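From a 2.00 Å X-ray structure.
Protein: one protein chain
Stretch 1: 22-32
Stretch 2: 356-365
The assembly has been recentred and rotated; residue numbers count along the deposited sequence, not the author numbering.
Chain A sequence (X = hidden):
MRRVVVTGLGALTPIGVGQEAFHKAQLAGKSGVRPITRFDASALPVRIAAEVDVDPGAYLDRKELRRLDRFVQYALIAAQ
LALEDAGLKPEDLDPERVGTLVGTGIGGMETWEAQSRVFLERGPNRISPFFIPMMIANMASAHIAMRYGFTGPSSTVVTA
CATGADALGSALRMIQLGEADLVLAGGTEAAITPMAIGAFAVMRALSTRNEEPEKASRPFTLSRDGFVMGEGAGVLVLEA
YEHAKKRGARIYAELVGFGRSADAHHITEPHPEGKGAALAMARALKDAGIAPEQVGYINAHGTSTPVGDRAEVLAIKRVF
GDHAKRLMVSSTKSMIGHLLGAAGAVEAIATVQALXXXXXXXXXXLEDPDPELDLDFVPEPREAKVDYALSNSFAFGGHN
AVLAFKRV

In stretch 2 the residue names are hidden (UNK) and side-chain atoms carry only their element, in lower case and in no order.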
ATOM      1  N   PHE A  22     -27.255  -3.309   3.418  1.00 25.71           N
ATOM      2  CA  PHE A  22     -26.281  -3.805   4.385  1.00 25.01           C
ATOM      3  C   PHE A  22     -26.759  -3.537   5.808  1.00 24.17           C
ATOM      4  O   PHE A  22     -26.694  -4.417   6.665  1.00 24.15           O
ATOM      5  CB  PHE A  22     -24.916  -3.136   4.133  1.00 25.10           C
ATOM      6  CG  PHE A  22     -23.837  -3.514   5.128  1.00 22.52           C
ATOM      7  CD1 PHE A  22     -23.675  -4.830   5.551  1.00 24.14           C
ATOM      8  CD2 PHE A  22     -22.957  -2.552   5.603  1.00 22.53           C
ATOM      9  CE1 PHE A  22     -22.648  -5.183   6.439  1.00 20.65           C
ATOM     10  CE2 PHE A  22     -21.932  -2.887   6.483  1.00 23.35           C
ATOM     11  CZ  PHE A  22     -21.779  -4.219   6.904  1.00 22.85           C
ATOM     12  N   HIS A  23     -27.257  -2.329   6.049  1.00 25.49           N
ATOM     13  CA  HIS A  23     -27.732  -1.946   7.377  1.00 27.33           C
ATOM     14  C   HIS A  23     -28.947  -2.757   7.834  1.00 27.98           C
ATOM     15  O   HIS A  23     -28.986  -3.255   8.960  1.00 25.67           O
ATOM     16  CB  HIS A  23     -28.057  -0.447   7.415  1.00 28.80           C
ATOM     17  CG  HIS A  23     -28.317   0.068   8.795  1.00 28.88           C
ATOM     18  ND1 HIS A  23     -29.589   0.283   9.282  1.00 29.71           N
ATOM     19  CD2 HIS A  23     -27.473   0.323   9.822  1.00 29.69           C
ATOM     20  CE1 HIS A  23     -29.517   0.645  10.551  1.00 28.06           C
ATOM     21  NE2 HIS A  23     -28.244   0.676  10.902  1.00 28.21           N
ATOM     22  N   LYS A  24     -29.939  -2.886   6.959  1.00 29.12           N
ATOM     23  CA  LYS A  24     -31.126  -3.659   7.288  1.00 30.78           C
ATOM     24  C   LYS A  24     -30.750  -5.110   7.592  1.00 29.56           C
ATOM     25  O   LYS A  24     -31.255  -5.705   8.542  1.00 31.27           O
ATOM     26  CB  LYS A  24     -32.126  -3.622   6.127  1.00 31.62           C
ATOM     27  CG  LYS A  24     -32.926  -2.335   6.026  1.00 35.86           C
ATOM     28  CD  LYS A  24     -34.096  -2.502   5.056  1.00 39.77           C
ATOM     29  CE  LYS A  24     -35.014  -1.291   5.067  1.00 41.29           C
ATOM     30  NZ  LYS A  24     -36.236  -1.521   4.244  1.00 45.35           N
ATOM     31  N   ALA A  25     -29.858  -5.670   6.778  1.00 30.02           N
ATOM     32  CA  ALA A  25     -29.409  -7.052   6.942  1.00 29.08           C
ATOM     33  C   ALA A  25     -28.689  -7.279   8.276  1.00 29.60           C
ATOM     34  O   ALA A  25     -28.785  -8.360   8.873  1.00 28.21           O
ATOM     35  CB  ALA A  25     -28.498  -7.442   5.780  1.00 29.46           C
ATOM     36  N   GLN A  26     -27.963  -6.263   8.733  1.00 28.78           N
ATOM     37  CA  GLN A  26     -27.244  -6.339  10.004  1.00 28.91           C
ATOM     38  C   GLN A  26     -28.251  -6.432  11.144  1.00 28.93           C
ATOM     39  O   GLN A  26     -28.122  -7.273  12.042  1.00 28.38           O
ATOM     40  CB  GLN A  26     -26.390  -5.086  10.216  1.00 27.18           C
ATOM     41  CG  GLN A  26     -25.236  -4.914   9.253  1.00 27.45           C
ATOM     42  CD  GLN A  26     -24.511  -3.589   9.457  1.00 27.57           C
ATOM     43  OE1 GLN A  26     -23.947  -3.331  10.522  1.00 26.51           O
ATOM     44  NE2 GLN A  26     -24.532  -2.743   8.435  1.00 25.98           N
ATOM     45  N   LEU A  27     -29.248  -5.552  11.097  1.00 29.40           N
ATOM     46  CA  LEU A  27     -30.292  -5.489  12.115  1.00 29.66           C
ATOM     47  C   LEU A  27     -31.108  -6.762  12.175  1.00 30.26           C
ATOM     48  O   LEU A  27     -31.749  -7.052  13.186  1.00 32.08           O
ATOM     49  CB  LEU A  27     -31.216  -4.310  11.838  1.00 30.23           C
ATOM     50  CG  LEU A  27     -30.503  -2.959  11.829  1.00 31.08           C
ATOM     51  CD1 LEU A  27     -31.482  -1.858  11.466  1.00 30.92           C
ATOM     52  CD2 LEU A  27     -29.887  -2.716  13.193  1.00 31.94           C
ATOM     53  N   ALA A  28     -31.089  -7.513  11.083  1.00 30.42           N
ATOM     54  CA  ALA A  28     -31.821  -8.763  11.002  1.00 30.29           C
ATOM     55  C   ALA A  28     -30.941  -9.911  11.465  1.00 29.61           C
ATOM     56  O   ALA A  28     -31.434 -11.012  11.716  1.00 28.59           O
ATOM     57  CB  ALA A  28     -32.283  -9.004   9.574  1.00 31.63           C
ATOM     58  N   GLY A  29     -29.639  -9.651  11.576  1.00 29.06           N
ATOM     59  CA  GLY A  29     -28.706 -10.682  12.003  1.00 26.43           C
ATOM     60  C   GLY A  29     -28.468 -11.704  10.907  1.00 28.74           C
ATOM     61  O   GLY A  29     -28.129 -12.859  11.178  1.00 27.80           O
ATOM     62  N   LYS A  30     -28.651 -11.281   9.660  1.00 27.94           N
ATOM     63  CA  LYS A  30     -28.465 -12.169   8.520  1.00 30.25           C
ATOM     64  C   LYS A  30     -27.029 -12.645   8.395  1.00 29.10           C
ATOM     65  O   LYS A  30     -26.094 -11.945   8.777  1.00 29.07           O
ATOM     66  CB  LYS A  30     -28.868 -11.468   7.215  1.00 33.07           C
ATOM     67  CG  LYS A  30     -30.339 -11.099   7.124  1.00 37.42           C
ATOM     68  CD  LYS A  30     -30.683 -10.545   5.748  1.00 39.87           C
ATOM     69  CE  LYS A  30     -32.185 -10.333   5.589  1.00 41.04           C
ATOM     70  NZ  LYS A  30     -32.535  -9.959   4.187  1.00 43.23           N
ATOM     71  N   SER A  31     -26.870 -13.846   7.857  1.00 27.57           N
ATOM     72  CA  SER A  31     -25.557 -14.423   7.640  1.00 26.87           C
ATOM     73  C   SER A  31     -25.322 -14.470   6.139  1.00 26.62           C
ATOM     74  O   SER A  31     -26.237 -14.780   5.375  1.00 25.35           O
ATOM     75  CB  SER A  31     -25.491 -15.839   8.206  1.00 27.36           C
ATOM     76  OG  SER A  31     -24.295 -16.477   7.790  1.00 30.07           O
ATOM     77  N   GLY A  32     -24.098 -14.164   5.721  1.00 26.48           N
ATOM     78  CA  GLY A  32     -23.766 -14.185   4.306  1.00 26.62           C
ATOM     79  C   GLY A  32     -22.873 -15.360   3.958  1.00 26.89           C
ATOM     80  O   GLY A  32     -22.344 -15.440   2.850  1.00 26.87           O
ATOM     81  N   UNK A 356     -24.948   6.983  13.270  1.00 27.68           N
ATOM     82  CA  UNK A 356     -25.963   7.722  12.531  1.00 28.27           C
ATOM     83  C   UNK A 356     -27.403   7.277  12.852  1.00 28.78           C
ATOM     84  O   UNK A 356     -28.282   8.107  13.086  1.00 27.54           O
ATOM     85  c   UNK A 356     -28.479   8.289   8.554  1.00 35.40           C
ATOM     86  c   UNK A 356     -26.511   9.667   9.945  1.00 32.50           C
ATOM     87  c   UNK A 356     -28.353   9.662   8.400  1.00 35.63           C
ATOM     88  c   UNK A 356     -27.370  10.356   9.093  1.00 33.84           C
ATOM     89  c   UNK A 356     -27.610   7.611   9.411  1.00 32.64           C
ATOM     90  c   UNK A 356     -26.618   8.290  10.116  1.00 31.71           C
ATOM     91  c   UNK A 356     -25.683   7.547  11.037  1.00 30.45           C
ATOM     92  o   UNK A 356     -29.216  10.340   7.561  1.00 37.05           O
ATOM     93  N   UNK A 357     -27.637   5.967  12.860  1.00 28.66           N
ATOM     94  CA  UNK A 357     -28.968   5.403  13.118  1.00 29.15           C
ATOM     95  C   UNK A 357     -29.318   5.202  14.596  1.00 29.98           C
ATOM     96  O   UNK A 357     -30.484   4.996  14.939  1.00 29.78           O
ATOM     97  c   UNK A 357     -29.094   4.153  10.907  1.00 30.67           C
ATOM     98  n   UNK A 357     -30.060   4.826  10.191  1.00 30.43           N
ATOM     99  c   UNK A 357     -29.113   4.058  12.402  1.00 30.16           C
ATOM    100  c   UNK A 357     -28.249   3.619   9.991  1.00 31.49           C
ATOM    101  c   UNK A 357     -29.814   4.700   8.898  1.00 31.63           C
ATOM    102  n   UNK A 357     -28.723   3.972   8.750  1.00 31.41           N
ATOM    103  N   UNK A 358     -28.316   5.244  15.467  1.00 29.70           N
ATOM    104  CA  UNK A 358     -28.578   5.058  16.881  1.00 30.27           C
ATOM    105  C   UNK A 358     -28.959   3.638  17.259  1.00 30.93           C
ATOM    106  O   UNK A 358     -29.709   3.423  18.215  1.00 31.69           O
ATOM    107  N   UNK A 359     -28.459   2.666  16.503  1.00 29.30           N
ATOM    108  CA  UNK A 359     -28.722   1.258  16.780  1.00 28.73           C
ATOM    109  C   UNK A 359     -27.389   0.540  16.611  1.00 29.46           C
ATOM    110  O   UNK A 359     -26.646   0.806  15.660  1.00 28.63           O
ATOM    111  c   UNK A 359     -31.095   1.353  15.898  1.00 29.54           C
ATOM    112  c   UNK A 359     -29.750   0.633  15.801  1.00 29.03           C
ATOM    113  c   UNK A 359     -29.931  -0.847  16.128  1.00 29.20           C
ATOM    114  N   UNK A 360     -27.084  -0.355  17.544  1.00 26.90           N
ATOM    115  CA  UNK A 360     -25.834  -1.099  17.508  1.00 26.77           C
ATOM    116  C   UNK A 360     -26.048  -2.465  16.882  1.00 26.91           C
ATOM    117  O   UNK A 360     -26.923  -3.225  17.311  1.00 25.44           O
ATOM    118  c   UNK A 360     -23.856  -1.849  18.844  1.00 27.97           C
ATOM    119  c   UNK A 360     -24.476   1.143  19.018  1.00 29.53           C
ATOM    120  c   UNK A 360     -25.263  -1.296  18.926  1.00 27.34           C
ATOM    121  c   UNK A 360     -25.266   0.038  19.685  1.00 27.22           C
ATOM    122  N   UNK A 361     -25.246  -2.799  15.858  1.00 27.28           N
ATOM    123  CA  UNK A 361     -25.368  -4.095  15.184  1.00 29.48           C
ATOM    124  C   UNK A 361     -24.959  -5.216  16.133  1.00 28.32           C
ATOM    125  O   UNK A 361     -24.078  -5.031  16.969  1.00 28.32           O
ATOM    126  c   UNK A 361     -24.194  -1.979  15.233  1.00 27.57           C
ATOM    127  c   UNK A 361     -24.437  -3.944  13.984  1.00 27.00           C
ATOM    128  c   UNK A 361     -23.386  -3.017  14.492  1.00 27.45           C
ATOM    129  N   UNK A 362     -25.592  -6.393  16.008  1.00 29.97           N
ATOM    130  CA  UNK A 362     -25.312  -7.557  16.860  1.00 30.44           C
ATOM    131  C   UNK A 362     -24.163  -8.456  16.423  1.00 30.77           C
ATOM    132  O   UNK A 362     -23.672  -8.380  15.294  1.00 29.53           O
ATOM    133  c   UNK A 362     -26.681  -6.708  15.061  1.00 29.61           C
ATOM    134  c   UNK A 362     -26.940  -8.196  15.333  1.00 30.43           C
ATOM    135  c   UNK A 362     -26.620  -8.319  16.805  1.00 29.60           C
ATOM    136  N   UNK A 363     -23.756  -9.321  17.343  1.00 30.21           N
ATOM    137  CA  UNK A 363     -22.727 -10.306  17.073  1.00 29.79           C
ATOM    138  C   UNK A 363     -23.570 -11.568  17.090  1.00 30.34           C
ATOM    139  O   UNK A 363     -23.930 -12.057  18.165  1.00 30.65           O
ATOM    140  c   UNK A 363     -20.638 -11.454  17.879  1.00 30.58           C
ATOM    141  c   UNK A 363     -21.682 -10.400  18.208  1.00 30.55           C
ATOM    142  o   UNK A 363     -21.025  -9.140  18.374  1.00 32.40           O
ATOM    143  N   UNK A 364     -23.926 -12.082  15.917  1.00 29.19           N
ATOM    144  CA  UNK A 364     -24.743 -13.294  15.877  1.00 28.79           C
ATOM    145  C   UNK A 364     -23.937 -14.542  16.240  1.00 27.25           C
ATOM    146  O   UNK A 364     -22.717 -14.486  16.395  1.00 27.67           O
ATOM    147  c   UNK A 364     -24.335 -13.816  13.428  1.00 27.58           C
ATOM    148  c   UNK A 364     -26.189 -12.253  14.080  1.00 31.10           C
ATOM    149  c   UNK A 364     -24.926 -14.248  12.087  1.00 29.42           C
ATOM    150  c   UNK A 364     -25.399 -13.505  14.480  1.00 29.64           C
ATOM    151  N   UNK A 365     -24.638 -15.662  16.390  1.00 27.88           N
ATOM    152  CA  UNK A 365     -24.031 -16.946  16.722  1.00 25.84           C
ATOM    153  C   UNK A 365     -23.402 -16.997  18.110  1.00 28.39           C
ATOM    154  O   UNK A 365     -22.669 -17.935  18.430  1.00 27.57           O
ATOM    155  n   UNK A 365     -22.781 -17.333  13.260  1.00 24.62           N
ATOM    156  c   UNK A 365     -22.976 -17.336  15.679  1.00 25.08           C
ATOM    157  o   UNK A 365     -24.719 -18.031  14.169  1.00 24.78           O
ATOM    158  c   UNK A 365     -23.572 -17.590  14.299  1.00 26.18           C
TER
HETATM  159  O   HOH W   1     -27.098  -0.374  13.086  1.00 31.04           O

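Position 356 lies in a helix that begins earlier in the chain. Its side chain is one carbon, then a six-carbon ring bearing one oxygen. It does not reach stretch 1. It is Tyr356.

Position 357 has one carbon leading to a five-membered ring of three carbons and two nitrogens. The ring lies over one face of the His23 ring. This is His357. Its CD2 is 3.1 Å from His23 NE2. The ring centroids are 3.9 Å apart and the planes meet at 35°, an oblique aromatic pair.

Position 358 has no side-chain atoms. It is the first residue to leave helical geometry, and its phi is positive, 71°. It is Gly358, and it makes no contact with stretch 1.

Position 359 is in a short strand. One carbon carries two more, three in all, and its CA-to-CB bond points toward stretch 1. It is Val359. Its CG1 is 3.5 Å from Leu27 CD2, an apolar contact. Leu27 starts away from stretch 2, but its end comes nearer.

Position 360 has four carbons, forked at the first, with one arm two carbons long. Its CA-to-CB bond points away from stretch 1. It is Ile360.

Position 361 has three carbons closing a ring onto its own backbone N. The CB is 3.5 Å from Gln26 OE1. This is Pro361.

Position 362 again has three carbons closed onto the backbone N. The ring packs against the backbone of Gln26. This is Pro362, with CD 3.4 Å from Gln26 O.

Position 363 has one carbon carrying one oxygen and one carbon. It is out of reach of stretch 1. It is Thr363, and its OG1 is hydrogen-bonded elsewhere in the structure.

Position 364 has four carbons, forked at the first, one arm two carbons long. It covers Gly29 and approaches Ser31. This is Ile364. Its CG2 is 3.5 Å from Gly29 O, and its CD1 is 4.2 Å from Ser31 CB.

Position 365 has two carbons, the second carrying one oxygen and one nitrogen. It is Asn365, and it stays clear of stretch 1.

No direct hydrogen bond crosses the contact, so packing carries most of it. One water adds a polar link: its O is 2.7 Å from His23 NE2 and 2.9 Å from Val359 O, to which it donates. Gly29 is the first residue after the helix to leave helical phi/psi, in a Schellman motif with positive phi, which by itself favours glycine. An ideal CB there would lie 3.3 Å from Ile364 CG2, so the missing side chain also leaves room for Ile364.

Stretch 2 356-365: YHGVIPPTIN
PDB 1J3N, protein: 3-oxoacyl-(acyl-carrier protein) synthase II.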